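Local structure of enoyl-CoA hydratase/carnithine racemase (Magnetospirillum magneticum, 4NEK) at residues 93-98 against 191-196. The protein probably isomerises delta(3)-enoyl-CoA thioesters to their delta(2) forms, using a crotonase-type fold. Sequence-based numbering, arbitrary orientation.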
loop_
_atom_site.group_PDB
_atom_site.type_symbol
_atom_site.label_atom_id
_atom_site.label_comp_id
_atom_site.label_asym_id
_atom_site.label_seq_id
_atom_site.Cartn_x
_atom_site.Cartn_y
_atom_site.Cartn_z
ATOM N N PRO C 93 0.324 12.447 -27.503
ATOM C CA PRO C 93 0.636 12.149 -26.121
ATOM C C PRO C 93 1.534 13.167 -25.489
ATOM O O PRO C 93 2.342 13.792 -26.171
ATOM C CB PRO C 93 1.402 10.818 -26.186
ATOM C CG PRO C 93 1.122 10.254 -27.534
ATOM C CD PRO C 93 0.843 11.422 -28.431
ATOM N N VAL C 94 1.405 13.274 -24.172
ATOM C CA VAL C 94 2.101 14.280 -23.390
ATOM C C VAL C 94 2.678 13.611 -22.143
ATOM O O VAL C 94 1.973 12.978 -21.391
ATOM C CB VAL C 94 1.123 15.368 -22.955
ATOM C CG1 VAL C 94 1.814 16.414 -22.118
ATOM C CG2 VAL C 94 0.442 16.011 -24.163
ATOM N N VAL C 95 3.982 13.722 -21.981
ATOM C CA VAL C 95 4.677 13.161 -20.839
ATOM C C VAL C 95 5.243 14.311 -20.045
ATOM O O VAL C 95 5.715 15.269 -20.636
ATOM C CB VAL C 95 5.860 12.309 -21.325
ATOM C CG1 VAL C 95 6.665 11.758 -20.138
ATOM C CG2 VAL C 95 5.360 11.178 -22.210
ATOM N N ALA C 96 5.164 14.246 -18.734
ATOM C CA ALA C 96 5.727 15.294 -17.907
ATOM C C ALA C 96 6.681 14.740 -16.879
ATOM O O ALA C 96 6.511 13.630 -16.433
ATOM C CB ALA C 96 4.626 16.021 -17.202
ATOM N N ALA C 97 7.689 15.527 -16.530
ATOM C CA ALA C 97 8.606 15.153 -15.494
ATOM C C ALA C 97 8.602 16.274 -14.513
ATOM O O ALA C 97 8.987 17.385 -14.852
ATOM C CB ALA C 97 9.999 14.973 -16.075
ATOM N N VAL C 98 8.171 16.000 -13.284
ATOM C CA VAL C 98 8.042 17.018 -12.280
ATOM C C VAL C 98 8.984 16.827 -11.129
ATOM O O VAL C 98 9.413 15.725 -10.863
ATOM C CB VAL C 98 6.610 17.077 -11.754
ATOM C CG1 VAL C 98 5.636 17.185 -12.909
ATOM C CG2 VAL C 98 6.225 15.832 -11.004
ATOM N N ARG C 191 10.107 8.454 -25.865
ATOM C CA ARG C 191 10.612 7.755 -27.063
ATOM C C ARG C 191 9.874 6.440 -27.294
ATOM O O ARG C 191 9.594 6.064 -28.413
ATOM C CB ARG C 191 12.091 7.442 -26.943
ATOM C CG ARG C 191 12.962 8.642 -27.152
ATOM C CD ARG C 191 14.413 8.229 -27.321
ATOM N NE ARG C 191 15.281 9.384 -27.115
ATOM C CZ ARG C 191 15.481 10.364 -28.001
ATOM N NH1 ARG C 191 14.923 10.331 -29.212
ATOM N NH2 ARG C 191 16.258 11.391 -27.674
ATOM N N LYS C 192 9.547 5.754 -26.228
ATOM C CA LYS C 192 8.847 4.525 -26.378
ATOM C C LYS C 192 7.455 4.815 -26.978
ATOM O O LYS C 192 6.992 4.096 -27.842
ATOM C CB LYS C 192 8.773 3.827 -25.041
ATOM C CG LYS C 192 8.265 2.437 -25.175
ATOM C CD LYS C 192 8.352 1.634 -23.878
ATOM C CE LYS C 192 7.647 0.290 -24.078
ATOM N NZ LYS C 192 8.036 -0.716 -23.042
ATOM N N LEU C 193 6.794 5.882 -26.541
ATOM C CA LEU C 193 5.553 6.279 -27.167
ATOM C C LEU C 193 5.765 6.709 -28.619
ATOM O O LEU C 193 4.933 6.430 -29.492
ATOM C CB LEU C 193 4.911 7.430 -26.422
ATOM C CG LEU C 193 4.284 7.068 -25.090
ATOM C CD1 LEU C 193 3.916 8.316 -24.325
ATOM C CD2 LEU C 193 3.054 6.215 -25.284
ATOM N N ALA C 194 6.876 7.386 -28.877
ATOM C CA ALA C 194 7.111 7.918 -30.202
ATOM C C ALA C 194 7.379 6.792 -31.180
ATOM O O ALA C 194 7.160 6.968 -32.370
ATOM C CB ALA C 194 8.278 8.902 -30.202
ATOM N N ALA C 195 7.831 5.636 -30.687
ATOM C CA ALA C 195 8.081 4.493 -31.570
ATOM C C ALA C 195 6.823 3.702 -31.859
ATOM O O ALA C 195 6.850 2.839 -32.691
ATOM C CB ALA C 195 9.106 3.571 -30.977
ATOM N N LYS C 196 5.704 3.994 -31.209
ATOM C CA LYS C 196 4.457 3.360 -31.585
ATOM C C LYS C 196 3.960 3.991 -32.888
ATOM O O LYS C 196 4.388 5.087 -33.238
ATOM C CB LYS C 196 3.391 3.630 -30.539
ATOM C CG LYS C 196 3.767 3.254 -29.154
ATOM C CD LYS C 196 4.322 1.868 -29.072
ATOM C CE LYS C 196 4.184 1.379 -27.639
ATOM N NZ LYS C 196 5.142 0.307 -27.387
#
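Leu-193 makes the whole contact, with Pro-93 and Val-95 as its two partners. The segment 191-196 begins on helix 179-194. Here Arg-191 forms a salt bridge with Glu-10 on strand 5-10. Lys-192 points its ammonium group to other subunits, with salt bridges to Glu-160 of the second and to Asp-181 and Glu-180 of the third. Leu-193 follows and turns to the sheet. Its CG lies anti to its carbonyl carbon, chi1 -73°, and CD1 lies anti to CA, chi2 169°, which carries it out toward the strand. That methyl is shared by both partners. CD1 lies 3.8 Å from CG2 of Val-95 and 4.0 Å from CB of Pro-93. It thus meets one branch of the valine and the CB methylene of the proline ring. The valine branch, CG2, lies anti to its own carbonyl carbon and beside its backbone N. The contact is small, about 110 Å², purely apolar and buried. Val-50, Leu-115 and Leu-201 also touch Leu-193, and Leu-158 of the second subunit packs on it. The carbonyl O of Leu-193 accepts a hydrogen bond from N of Lys-196, at 3.1 Å, and the chain goes on to helix 198-208. The arrangement is helix-on-sheet packing at the start of a central parallel strand, in the alpha/beta core of the crotonase fold.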